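Local structure of LbaCas13a H328A (C2c2) (Lachnospiraceae bacterium NK4A179, 5WLH) at residues 449-454 / 1141-1146; 282-287 / 442-447; 722-727 / 863-868. The protein binds a CRISPR guide RNA and its precursor, and as a Cas13a (C2c2) enzyme cleaves RNA, probably on recognising a complementary target. One frame throughout, in Å; residues are numbered along the deposited sequence.

Overall arrangement
Helix 429-458 is shared by contacts 1 and 2, whose centres lie 10 Å apart: residues 442-447 meet helix 268-287, and about two turns further along residues 449-454 meet the end of helix 1106-1145. The two contacts touch where Ala1143 CB packs on Leu284 O at 4.0 Å. Contact 3, between 722-727 and 863-868, stands on the opposite side of the chain's centre, about 59 Å from contact 1 and 62 Å from contact 2, centre to centre. What unites all three is the bound RNA: in each, one helix packs against protein and also sends lysine to the phosphate backbone, at U27, C11, and U35 with A36 of chain B respectively.

Contact 1 of 3, residues 449-454 / 1141-1146; sequences IAMGKA and HYACLN. With nucleotides of chain B.
Met451 reaches from helix 429-458 to the C-terminal end of helix 1106-1145, where its methyl CE meets two neighbours at once. It lies 4.1 Å from Tyr1142 CD2, at the edge of the ring and near its plane, and 4.0 Å from Ala1143 CB. The methionine and tyrosine side chains cross at about a right angle. An extended chi2 followed by a bend at the thioether (chi3 62°) places the methyl there, and the small alanine leaves room for it.

The tyrosine ring is also covered on one face: Asn1146 ND2 sits 3.6 Å above its centre while donating a bond of 2.8 Å to Tyr1142 O, with an N-H...O angle of 164°. The asparagine, first residue beyond the helix, thus satisfies a carbonyl at the helix end and packs on the ring. Beyond this contact, Tyr1142 OH bonds to Phe258 N.

Lys453, on the same helix as Met451, extends fully to the RNA, its NZ bonding U27 OP2 of chain B at 2.7 Å; Tyr489 makes a cation-pi contact with it. Chemically, then, the join between the helices is small, apolar and buried, one thioether methyl against a ring edge and an alanine methyl, whereas the charge of Lys453 is directed to an RNA phosphate.

Contact 2 of 3, residues 282-287 / 442-447; sequences KFLSDY and NYISIK. With nucleotides of chain B.
Ile444 and Leu284 bury the most surface where helix 268-287 and helix 429-458 pack in a steep helix-helix crossing; the axes of the segments 282-287 and 442-447 come within 11.2 Å, with a signed crossing angle of -80°. At such an angle the helices share only a short interface, and a few branched or aromatic side chains fill it. The nearest CA atoms belong to this same pair.

Ile444 uses both of its branches. Its CG2 lies 3.8 Å from Leu284 CD2, the two side chains sliding past each other in opposite directions. The longer branch, with CG1 beside the backbone N (chi1 -55°), carries CD1 to 3.6 Å from Phe283 CE1, and here the side chains cross at about a right angle. Beta-branched isoleucine suits this place because it can serve two neighbours without a long flexible arm. The phenylalanine ring is backed on one face by Tyr287 CB and meets Phe404 edge-to-face.

Leu284 divides its methyls in turn, CD1 packing at 3.7 Å from Lys447 CB. Lysine suits this place, because its first carbons join the apolar interface, then a bend at chi2 (-52°) turns the chain away toward the guide RNA. Lys447 CG lies over one face of the Tyr443 ring, toward its rim, and both side chains end at the same phosphate. Tyr443 OH donates to C11 OP1 of chain B at 2.6 Å, and Lys447 NZ donates to that same oxygen at 2.9 Å.

Contact 3 of 3, residues 722-727 / 863-868; sequences YMFKEI and AFVLKP. With nucleotides of chain B.
Val865 supplies the apolar part of this contact, offering one methyl to each of two side chains on helix 709-732. It lies in the loop that follows helix 843-861, in a short run with helical backbone angles but without the regular bonds. Its CG2 meets Met723 CE tip to tip at 3.9 Å. Its CG1 approaches the edge of the Phe724 ring, near the ring plane, 3.5 Å from CE1. With CG1 anti to the backbone N (chi1 166°), valine spreads its methyls between the methionine and the ring, a compact fit for a buried site. Phe854, from helix 843-861, packs edge-to-face with Phe724, and Tyr652 OH bonds to Val865 O.

The polar interactions gather around Lys725. Bent at chi2 and chi3, its chain brings NZ to A36 OP2 of chain B at 2.6 Å and to U35 OP2 of chain B at 2.8 Å. A salt bridge to Glu726 OE1, also 2.6 Å, meets that oxygen nearly along its C-O bond; Tyr665 OH holds the other carboxylate oxygen. Glu726 is therefore likely to help orient the ammonium group from the second shell. A methionine in place of Lys725 would probably leave both phosphate oxygens without this positive partner and Glu726 OE1 without its salt bridge.

A lysine bridging two successive phosphates is consistent with sequence-independent recognition of the RNA backbone, here in the guide-RNA complex of Cas13a.

Contact 1 of 3, residues 449-454 / 1141-1146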
loop_
_atom_site.group_PDB
_atom_site.type_symbol
_atom_site.label_atom_id
_atom_site.label_comp_id
_atom_site.label_asym_id
_atom_site.label_seq_id
_atom_site.Cartn_x
_atom_site.Cartn_y
_atom_site.Cartn_z
ATOM N N ILE A 449 11.130 -5.888 -16.243
ATOM C CA ILE A 449 9.812 -6.036 -15.637
ATOM C C ILE A 449 8.798 -5.161 -16.362
ATOM O O ILE A 449 7.686 -5.610 -16.668
ATOM C CB ILE A 449 9.890 -5.718 -14.126
ATOM C CG1 ILE A 449 10.636 -6.857 -13.408
ATOM C CG2 ILE A 449 8.523 -5.622 -13.520
ATOM C CD1 ILE A 449 11.180 -6.478 -12.055
ATOM N N ALA A 450 9.171 -3.915 -16.683
ATOM C CA ALA A 450 8.239 -3.021 -17.366
ATOM C C ALA A 450 7.876 -3.567 -18.734
ATOM O O ALA A 450 6.722 -3.483 -19.154
ATOM C CB ALA A 450 8.823 -1.621 -17.497
ATOM N N MET A 451 8.854 -4.144 -19.436
ATOM C CA MET A 451 8.560 -4.811 -20.709
ATOM C C MET A 451 7.600 -5.979 -20.513
ATOM O O MET A 451 6.629 -6.128 -21.266
ATOM C CB MET A 451 9.866 -5.283 -21.358
ATOM C CG MET A 451 10.739 -4.143 -21.829
ATOM S SD MET A 451 12.304 -4.793 -22.463
ATOM C CE MET A 451 11.687 -5.792 -23.850
ATOM N N GLY A 452 7.860 -6.829 -19.510
ATOM C CA GLY A 452 6.982 -7.961 -19.270
ATOM C C GLY A 452 5.578 -7.541 -18.900
ATOM O O GLY A 452 4.608 -8.195 -19.287
ATOM N N LYS A 453 5.450 -6.438 -18.160
ATOM C CA LYS A 453 4.133 -5.903 -17.839
ATOM C C LYS A 453 3.360 -5.555 -19.102
ATOM O O LYS A 453 2.171 -5.873 -19.230
ATOM C CB LYS A 453 4.282 -4.656 -16.966
ATOM C CG LYS A 453 2.963 -3.938 -16.728
ATOM C CD LYS A 453 3.170 -2.783 -15.776
ATOM C CE LYS A 453 1.830 -2.188 -15.338
ATOM N NZ LYS A 453 2.076 -1.126 -14.314
ATOM N N ALA A 454 4.009 -4.886 -20.051
ATOM C CA ALA A 454 3.310 -4.592 -21.306
ATOM C C ALA A 454 3.003 -5.866 -22.100
ATOM O O ALA A 454 1.898 -6.018 -22.642
ATOM C CB ALA A 454 4.128 -3.606 -22.142
ATOM N N HIS A 1141 12.625 -12.811 -21.747
ATOM C CA HIS A 1141 12.544 -13.769 -22.850
ATOM C C HIS A 1141 11.856 -13.179 -24.068
ATOM O O HIS A 1141 12.148 -13.596 -25.194
ATOM C CB HIS A 1141 11.860 -15.039 -22.381
ATOM C CG HIS A 1141 12.699 -15.812 -21.422
ATOM N ND1 HIS A 1141 13.783 -16.563 -21.828
ATOM C CD2 HIS A 1141 12.677 -15.875 -20.071
ATOM C CE1 HIS A 1141 14.356 -17.103 -20.770
ATOM N NE2 HIS A 1141 13.706 -16.701 -19.689
ATOM N N TYR A 1142 10.979 -12.194 -23.873
ATOM C CA TYR A 1142 10.449 -11.441 -25.002
ATOM C C TYR A 1142 11.562 -10.708 -25.728
ATOM O O TYR A 1142 11.638 -10.729 -26.966
ATOM C CB TYR A 1142 9.387 -10.450 -24.523
ATOM C CG TYR A 1142 8.758 -9.609 -25.602
ATOM C CD1 TYR A 1142 7.720 -10.110 -26.388
ATOM C CD2 TYR A 1142 9.174 -8.305 -25.813
ATOM C CE1 TYR A 1142 7.110 -9.312 -27.354
ATOM C CE2 TYR A 1142 8.570 -7.502 -26.771
ATOM C CZ TYR A 1142 7.534 -8.013 -27.525
ATOM O OH TYR A 1142 6.945 -7.212 -28.465
ATOM N N ALA A 1143 12.431 -10.032 -24.971
ATOM C CA ALA A 1143 13.607 -9.426 -25.580
ATOM C C ALA A 1143 14.451 -10.475 -26.282
ATOM O O ALA A 1143 14.971 -10.231 -27.378
ATOM C CB ALA A 1143 14.432 -8.685 -24.518
ATOM N N CYS A 1144 14.610 -11.641 -25.664
ATOM C CA CYS A 1144 15.425 -12.687 -26.276
ATOM C C CYS A 1144 14.805 -13.152 -27.583
ATOM O O CYS A 1144 15.493 -13.279 -28.610
ATOM C CB CYS A 1144 15.590 -13.851 -25.301
ATOM S SG CYS A 1144 16.681 -15.157 -25.945
ATOM N N LEU A 1145 13.493 -13.396 -27.564
ATOM C CA LEU A 1145 12.793 -13.810 -28.776
ATOM C C LEU A 1145 12.994 -12.815 -29.897
ATOM O O LEU A 1145 13.029 -13.197 -31.073
ATOM C CB LEU A 1145 11.294 -13.956 -28.505
ATOM C CG LEU A 1145 10.743 -15.263 -27.972
ATOM C CD1 LEU A 1145 9.265 -15.084 -27.660
ATOM C CD2 LEU A 1145 10.934 -16.389 -28.983
ATOM N N ASN A 1146 13.139 -11.540 -29.560
ATOM C CA ASN A 1146 13.159 -10.498 -30.567
ATOM C C ASN A 1146 14.564 -10.015 -30.901
ATOM O O ASN A 1146 14.710 -9.023 -31.613
ATOM C CB ASN A 1146 12.255 -9.352 -30.113
ATOM C CG ASN A 1146 10.795 -9.696 -30.305
ATOM O OD1 ASN A 1146 10.286 -9.600 -31.408
ATOM N ND2 ASN A 1146 10.130 -10.149 -29.250
ATOM P P U B 27 3.490 2.062 -13.658
ATOM O OP1 U B 27 4.476 3.138 -13.627
ATOM O OP2 U B 27 3.755 0.919 -14.574
ATOM O "O5'" U B 27 3.332 1.491 -12.190
ATOM C "C5'" U B 27 4.363 0.731 -11.596
ATOM C "C4'" U B 27 4.249 0.854 -10.104
ATOM O "O4'" U B 27 4.751 2.155 -9.707
ATOM C "C3'" U B 27 2.810 0.774 -9.555
ATOM O "O3'" U B 27 2.813 0.015 -8.362
ATOM C "C2'" U B 27 2.519 2.218 -9.159
ATOM O "O2'" U B 27 1.546 2.363 -8.140
ATOM C "C1'" U B 27 3.905 2.645 -8.704
ATOM N N1 U B 27 4.113 4.079 -8.475
ATOM C C2 U B 27 5.052 4.406 -7.501
ATOM O O2 U B 27 5.725 3.567 -6.934
ATOM N N3 U B 27 5.199 5.754 -7.246
ATOM C C4 U B 27 4.495 6.770 -7.856
ATOM O O4 U B 27 4.718 7.943 -7.524
ATOM C C5 U B 27 3.527 6.338 -8.823
ATOM C C6 U B 27 3.360 5.041 -9.093
#

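Contact 2 of 3, residues 282-287 / 442-447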
loop_
_atom_site.group_PDB
_atom_site.type_symbol
_atom_site.label_atom_id
_atom_site.label_comp_id
_atom_site.label_asym_id
_atom_site.label_seq_id
_atom_site.Cartn_x
_atom_site.Cartn_y
_atom_site.Cartn_z
ATOM N N LYS A 282 19.139 -0.917 -26.718
ATOM C CA LYS A 282 19.902 -1.954 -27.397
ATOM C C LYS A 282 20.599 -2.860 -26.393
ATOM O O LYS A 282 20.657 -4.076 -26.592
ATOM C CB LYS A 282 20.914 -1.336 -28.368
ATOM C CG LYS A 282 21.821 -2.396 -29.006
ATOM C CD LYS A 282 22.510 -1.878 -30.256
ATOM C CE LYS A 282 23.543 -2.884 -30.756
ATOM N NZ LYS A 282 24.854 -2.701 -30.074
ATOM N N PHE A 283 21.112 -2.290 -25.296
ATOM C CA PHE A 283 21.661 -3.110 -24.223
ATOM C C PHE A 283 20.645 -4.140 -23.744
ATOM O O PHE A 283 20.985 -5.307 -23.527
ATOM C CB PHE A 283 22.117 -2.226 -23.056
ATOM C CG PHE A 283 22.583 -2.993 -21.846
ATOM C CD1 PHE A 283 21.693 -3.366 -20.839
ATOM C CD2 PHE A 283 23.916 -3.309 -21.687
ATOM C CE1 PHE A 283 22.127 -4.058 -19.733
ATOM C CE2 PHE A 283 24.360 -3.996 -20.577
ATOM C CZ PHE A 283 23.463 -4.383 -19.593
ATOM N N LEU A 284 19.401 -3.708 -23.505
ATOM C CA LEU A 284 18.400 -4.639 -22.983
ATOM C C LEU A 284 18.132 -5.763 -23.968
ATOM O O LEU A 284 17.934 -6.918 -23.572
ATOM C CB LEU A 284 17.100 -3.909 -22.678
ATOM C CG LEU A 284 17.092 -3.031 -21.441
ATOM C CD1 LEU A 284 15.719 -2.342 -21.397
ATOM C CD2 LEU A 284 17.363 -3.843 -20.161
ATOM N N SER A 285 18.136 -5.439 -25.260
ATOM C CA SER A 285 17.979 -6.460 -26.292
ATOM C C SER A 285 19.160 -7.432 -26.302
ATOM O O SER A 285 18.977 -8.656 -26.289
ATOM C CB SER A 285 17.815 -5.777 -27.651
ATOM O OG SER A 285 17.619 -6.729 -28.688
ATOM N N ASP A 286 20.385 -6.900 -26.322
ATOM C CA ASP A 286 21.581 -7.737 -26.384
ATOM C C ASP A 286 21.771 -8.560 -25.127
ATOM O O ASP A 286 22.283 -9.688 -25.190
ATOM C CB ASP A 286 22.816 -6.864 -26.604
ATOM C CG ASP A 286 22.848 -6.263 -27.980
ATOM O OD1 ASP A 286 22.152 -6.802 -28.868
ATOM O OD2 ASP A 286 23.557 -5.256 -28.169
ATOM N N TYR A 287 21.390 -8.010 -23.972
ATOM C CA TYR A 287 21.626 -8.702 -22.720
ATOM C C TYR A 287 20.740 -9.927 -22.583
ATOM O O TYR A 287 21.088 -10.850 -21.841
ATOM C CB TYR A 287 21.401 -7.738 -21.540
ATOM C CG TYR A 287 21.880 -8.293 -20.217
ATOM C CD1 TYR A 287 23.226 -8.205 -19.854
ATOM C CD2 TYR A 287 21.009 -8.934 -19.350
ATOM C CE1 TYR A 287 23.689 -8.733 -18.657
ATOM C CE2 TYR A 287 21.459 -9.469 -18.162
ATOM C CZ TYR A 287 22.801 -9.359 -17.814
ATOM O OH TYR A 287 23.265 -9.889 -16.646
ATOM N N ASN A 442 19.438 -2.577 -10.639
ATOM C CA ASN A 442 18.032 -2.257 -10.408
ATOM C C ASN A 442 17.383 -1.716 -11.670
ATOM O O ASN A 442 16.268 -2.106 -12.039
ATOM C CB ASN A 442 17.911 -1.227 -9.294
ATOM C CG ASN A 442 16.467 -0.868 -9.002
ATOM O OD1 ASN A 442 15.791 -1.608 -8.314
ATOM N ND2 ASN A 442 16.000 0.272 -9.526
ATOM N N TYR A 443 18.072 -0.790 -12.337
ATOM C CA TYR A 443 17.498 -0.153 -13.508
ATOM C C TYR A 443 17.233 -1.175 -14.603
ATOM O O TYR A 443 16.166 -1.168 -15.220
ATOM C CB TYR A 443 18.432 0.956 -13.995
ATOM C CG TYR A 443 17.798 1.866 -15.010
ATOM C CD1 TYR A 443 16.905 2.858 -14.625
ATOM C CD2 TYR A 443 18.079 1.720 -16.363
ATOM C CE1 TYR A 443 16.308 3.684 -15.565
ATOM C CE2 TYR A 443 17.489 2.547 -17.303
ATOM C CZ TYR A 443 16.616 3.525 -16.903
ATOM O OH TYR A 443 16.050 4.346 -17.857
ATOM N N ILE A 444 18.189 -2.078 -14.838
ATOM C CA ILE A 444 17.967 -3.165 -15.789
ATOM C C ILE A 444 16.785 -4.023 -15.350
ATOM O O ILE A 444 15.923 -4.377 -16.156
ATOM C CB ILE A 444 19.241 -4.012 -15.938
ATOM C CG1 ILE A 444 20.427 -3.128 -16.332
ATOM C CG2 ILE A 444 19.025 -5.115 -16.980
ATOM C CD1 ILE A 444 21.748 -3.916 -16.182
ATOM N N SER A 445 16.737 -4.377 -14.062
ATOM C CA SER A 445 15.647 -5.205 -13.558
ATOM C C SER A 445 14.289 -4.572 -13.849
ATOM O O SER A 445 13.404 -5.206 -14.443
ATOM C CB SER A 445 15.823 -5.423 -12.059
ATOM O OG SER A 445 14.738 -6.159 -11.532
ATOM N N ILE A 446 14.122 -3.303 -13.482
ATOM C CA ILE A 446 12.792 -2.714 -13.592
ATOM C C ILE A 446 12.402 -2.509 -15.045
ATOM O O ILE A 446 11.203 -2.499 -15.378
ATOM C CB ILE A 446 12.717 -1.392 -12.796
ATOM C CG1 ILE A 446 13.627 -0.330 -13.415
ATOM C CG2 ILE A 446 13.000 -1.666 -11.304
ATOM C CD1 ILE A 446 13.522 1.068 -12.716
ATOM N N LYS A 447 13.386 -2.367 -15.944
ATOM C CA LYS A 447 13.036 -2.232 -17.355
ATOM C C LYS A 447 12.576 -3.564 -17.948
ATOM O O LYS A 447 11.629 -3.598 -18.738
ATOM C CB LYS A 447 14.212 -1.656 -18.142
ATOM C CG LYS A 447 14.521 -0.206 -17.771
ATOM C CD LYS A 447 13.274 0.674 -17.862
ATOM C CE LYS A 447 13.589 2.112 -17.457
ATOM N NZ LYS A 447 12.394 3.020 -17.510
ATOM P P C B 11 13.387 6.333 -15.934
ATOM O OP1 C B 11 13.854 5.530 -17.070
ATOM O OP2 C B 11 14.277 7.376 -15.346
ATOM O "O5'" C B 11 12.081 7.108 -16.346
ATOM C "C5'" C B 11 11.133 6.517 -17.220
ATOM C "C4'" C B 11 10.061 7.502 -17.563
ATOM O "O4'" C B 11 9.372 7.936 -16.362
ATOM C "C3'" C B 11 10.544 8.803 -18.169
ATOM O "O3'" C B 11 10.868 8.676 -19.521
ATOM C "C2'" C B 11 9.366 9.718 -17.915
ATOM O "O2'" C B 11 8.283 9.324 -18.745
ATOM C "C1'" C B 11 9.002 9.299 -16.499
ATOM N N1 C B 11 9.712 10.079 -15.463
ATOM C C2 C B 11 9.216 11.332 -15.123
ATOM O O2 C B 11 8.225 11.778 -15.742
ATOM N N3 C B 11 9.827 12.024 -14.146
ATOM C C4 C B 11 10.888 11.503 -13.513
ATOM N N4 C B 11 11.471 12.222 -12.546
ATOM C C5 C B 11 11.414 10.217 -13.844
ATOM C C6 C B 11 10.795 9.546 -14.819
ATOM P P C B 10 15.025 5.638 -9.870
ATOM O OP1 C B 10 16.284 4.942 -10.284
ATOM O OP2 C B 10 14.972 7.062 -9.417
ATOM O "O5'" C B 10 14.018 5.650 -11.104
ATOM C "C5'" C B 10 13.619 4.458 -11.762
ATOM C "C4'" C B 10 12.336 4.682 -12.523
ATOM O "O4'" C B 10 11.310 5.126 -11.602
ATOM C "C3'" C B 10 12.369 5.777 -13.583
ATOM O "O3'" C B 10 12.904 5.310 -14.806
ATOM C "C2'" C B 10 10.900 6.185 -13.674
ATOM O "O2'" C B 10 10.157 5.195 -14.380
ATOM C "C1'" C B 10 10.488 6.088 -12.214
ATOM N N1 C B 10 10.643 7.371 -11.494
ATOM C C2 C B 10 9.637 8.322 -11.678
ATOM O O2 C B 10 8.677 8.061 -12.442
ATOM N N3 C B 10 9.730 9.492 -11.018
ATOM C C4 C B 10 10.778 9.723 -10.221
ATOM N N4 C B 10 10.830 10.895 -9.583
ATOM C C5 C B 10 11.825 8.767 -10.017
ATOM C C6 C B 10 11.726 7.610 -10.675
#

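Contact 3 of 3, residues 722-727 / 863-868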
loop_
_atom_site.group_PDB
_atom_site.type_symbol
_atom_site.label_atom_id
_atom_site.label_comp_id
_atom_site.label_asym_id
_atom_site.label_seq_id
_atom_site.Cartn_x
_atom_site.Cartn_y
_atom_site.Cartn_z
ATOM N N TYR A 722 -26.000 1.368 16.830
ATOM C CA TYR A 722 -26.109 0.289 15.853
ATOM C C TYR A 722 -27.229 0.571 14.865
ATOM O O TYR A 722 -27.044 0.447 13.652
ATOM C CB TYR A 722 -26.341 -1.060 16.541
ATOM C CG TYR A 722 -26.512 -2.158 15.510
ATOM C CD1 TYR A 722 -25.416 -2.653 14.812
ATOM C CD2 TYR A 722 -27.768 -2.651 15.186
ATOM C CE1 TYR A 722 -25.562 -3.633 13.847
ATOM C CE2 TYR A 722 -27.929 -3.629 14.216
ATOM C CZ TYR A 722 -26.815 -4.118 13.549
ATOM O OH TYR A 722 -26.965 -5.087 12.588
ATOM N N MET A 723 -28.404 0.962 15.365
ATOM C CA MET A 723 -29.516 1.230 14.463
ATOM C C MET A 723 -29.181 2.350 13.486
ATOM O O MET A 723 -29.427 2.222 12.288
ATOM C CB MET A 723 -30.784 1.568 15.249
ATOM C CG MET A 723 -31.848 2.136 14.347
ATOM S SD MET A 723 -33.441 2.247 15.185
ATOM C CE MET A 723 -33.029 3.227 16.600
ATOM N N PHE A 724 -28.610 3.460 13.978
ATOM C CA PHE A 724 -28.214 4.541 13.078
ATOM C C PHE A 724 -27.199 4.056 12.051
ATOM O O PHE A 724 -27.259 4.441 10.876
ATOM C CB PHE A 724 -27.612 5.705 13.863
ATOM C CG PHE A 724 -28.640 6.615 14.477
ATOM C CD1 PHE A 724 -29.982 6.259 14.487
ATOM C CD2 PHE A 724 -28.263 7.820 15.043
ATOM C CE1 PHE A 724 -30.937 7.099 15.057
ATOM C CE2 PHE A 724 -29.207 8.661 15.619
ATOM C CZ PHE A 724 -30.544 8.297 15.619
ATOM N N LYS A 725 -26.269 3.202 12.477
ATOM C CA LYS A 725 -25.269 2.692 11.545
ATOM C C LYS A 725 -25.940 1.927 10.412
ATOM O O LYS A 725 -25.644 2.150 9.231
ATOM C CB LYS A 725 -24.265 1.799 12.283
ATOM C CG LYS A 725 -23.065 1.385 11.398
ATOM C CD LYS A 725 -23.259 -0.016 10.788
ATOM C CE LYS A 725 -23.101 -1.109 11.838
ATOM N NZ LYS A 725 -23.283 -2.478 11.243
ATOM N N GLU A 726 -26.874 1.037 10.757
ATOM C CA GLU A 726 -27.573 0.286 9.728
ATOM C C GLU A 726 -28.390 1.213 8.840
ATOM O O GLU A 726 -28.450 1.019 7.622
ATOM C CB GLU A 726 -28.445 -0.790 10.367
ATOM C CG GLU A 726 -27.642 -1.900 11.020
ATOM C CD GLU A 726 -26.884 -2.747 10.000
ATOM O OE1 GLU A 726 -25.655 -2.884 10.144
ATOM O OE2 GLU A 726 -27.516 -3.289 9.067
ATOM N N ILE A 727 -29.002 2.245 9.425
ATOM C CA ILE A 727 -29.764 3.192 8.611
ATOM C C ILE A 727 -28.844 3.962 7.680
ATOM O O ILE A 727 -29.173 4.195 6.509
ATOM C CB ILE A 727 -30.554 4.156 9.508
ATOM C CG1 ILE A 727 -31.608 3.379 10.303
ATOM C CG2 ILE A 727 -31.140 5.275 8.655
ATOM C CD1 ILE A 727 -32.346 4.246 11.309
ATOM N N ALA A 863 -39.162 9.019 12.585
ATOM C CA ALA A 863 -39.472 9.881 13.722
ATOM C C ALA A 863 -39.682 9.081 14.999
ATOM O O ALA A 863 -39.451 9.604 16.095
ATOM C CB ALA A 863 -40.712 10.727 13.409
ATOM N N PHE A 864 -40.106 7.816 14.886
ATOM C CA PHE A 864 -40.299 7.024 16.095
ATOM C C PHE A 864 -39.013 6.899 16.891
ATOM O O PHE A 864 -39.065 6.689 18.110
ATOM C CB PHE A 864 -40.876 5.642 15.762
ATOM C CG PHE A 864 -39.892 4.675 15.147
ATOM C CD1 PHE A 864 -39.016 3.940 15.943
ATOM C CD2 PHE A 864 -39.889 4.455 13.778
ATOM C CE1 PHE A 864 -38.122 3.034 15.374
ATOM C CE2 PHE A 864 -39.004 3.550 13.208
ATOM C CZ PHE A 864 -38.122 2.843 14.011
ATOM N N VAL A 865 -37.863 7.063 16.230
ATOM C CA VAL A 865 -36.574 7.021 16.908
ATOM C C VAL A 865 -36.493 8.081 18.000
ATOM O O VAL A 865 -35.879 7.852 19.045
ATOM C CB VAL A 865 -35.442 7.181 15.867
ATOM C CG1 VAL A 865 -34.121 7.489 16.535
ATOM C CG2 VAL A 865 -35.351 5.942 14.989
ATOM N N LEU A 866 -37.126 9.241 17.795
ATOM C CA LEU A 866 -37.036 10.318 18.775
ATOM C C LEU A 866 -37.769 10.015 20.073
ATOM O O LEU A 866 -37.566 10.740 21.052
ATOM C CB LEU A 866 -37.579 11.625 18.195
ATOM C CG LEU A 866 -37.070 12.047 16.813
ATOM C CD1 LEU A 866 -37.774 13.311 16.356
ATOM C CD2 LEU A 866 -35.568 12.250 16.820
ATOM N N LYS A 867 -38.595 8.971 20.129
ATOM C CA LYS A 867 -39.413 8.682 21.307
ATOM C C LYS A 867 -39.145 7.283 21.853
ATOM O O LYS A 867 -40.030 6.416 21.838
ATOM C CB LYS A 867 -40.891 8.861 20.972
ATOM C CG LYS A 867 -41.247 10.296 20.607
ATOM C CD LYS A 867 -41.253 11.184 21.841
ATOM C CE LYS A 867 -40.911 12.628 21.499
ATOM N NZ LYS A 867 -39.443 12.888 21.592
ATOM N N PRO A 868 -37.938 7.031 22.358
ATOM C CA PRO A 868 -37.663 5.728 22.962
ATOM C C PRO A 868 -38.395 5.580 24.279
ATOM O O PRO A 868 -38.648 6.559 24.988
ATOM C CB PRO A 868 -36.149 5.753 23.183
ATOM C CG PRO A 868 -35.845 7.203 23.393
ATOM C CD PRO A 868 -36.790 7.948 22.496
ATOM P P A B 36 -21.451 -5.059 13.242
ATOM O OP1 A B 36 -22.708 -5.713 13.670
ATOM O OP2 A B 36 -21.479 -3.768 12.525
ATOM O "O5'" A B 36 -20.499 -4.859 14.487
ATOM C "C5'" A B 36 -20.879 -4.001 15.548
ATOM C "C4'" A B 36 -20.628 -4.654 16.880
ATOM O "O4'" A B 36 -21.422 -5.865 16.999
ATOM C "C3'" A B 36 -19.199 -5.078 17.140
ATOM O "O3'" A B 36 -19.055 -5.070 18.560
ATOM C "C2'" A B 36 -19.201 -6.522 16.630
ATOM O "O2'" A B 36 -18.144 -7.323 17.104
ATOM C "C1'" A B 36 -20.561 -6.992 17.137
ATOM N N9 A B 36 -21.201 -8.077 16.403
ATOM C C8 A B 36 -21.273 -8.305 15.049
ATOM N N7 A B 36 -22.015 -9.343 14.742
ATOM C C5 A B 36 -22.485 -9.803 15.969
ATOM C C6 A B 36 -23.327 -10.873 16.334
ATOM N N6 A B 36 -23.869 -11.719 15.450
ATOM N N1 A B 36 -23.592 -11.048 17.651
ATOM C C2 A B 36 -23.054 -10.205 18.537
ATOM N N3 A B 36 -22.255 -9.164 18.312
ATOM C C4 A B 36 -22.006 -9.020 16.995
ATOM P P U B 35 -20.196 -2.791 8.775
ATOM O OP1 U B 35 -19.755 -2.760 7.362
ATOM O OP2 U B 35 -21.668 -2.750 8.954
ATOM O "O5'" U B 35 -19.623 -4.061 9.524
ATOM C "C5'" U B 35 -20.207 -5.335 9.371
ATOM C "C4'" U B 35 -19.523 -6.305 10.288
ATOM O "O4'" U B 35 -18.130 -6.421 9.918
ATOM C "C3'" U B 35 -19.479 -5.870 11.740
ATOM O "O3'" U B 35 -20.690 -6.176 12.391
ATOM C "C2'" U B 35 -18.278 -6.628 12.287
ATOM O "O2'" U B 35 -18.639 -7.950 12.645
ATOM C "C1'" U B 35 -17.347 -6.673 11.062
ATOM N N1 U B 35 -16.295 -5.638 11.150
ATOM C C2 U B 35 -15.191 -5.971 11.903
ATOM O O2 U B 35 -15.055 -7.055 12.439
ATOM N N3 U B 35 -14.241 -4.996 11.987
ATOM C C4 U B 35 -14.294 -3.737 11.430
ATOM O O4 U B 35 -13.349 -2.973 11.629
ATOM C C5 U B 35 -15.473 -3.459 10.673
ATOM C C6 U B 35 -16.417 -4.400 10.557
#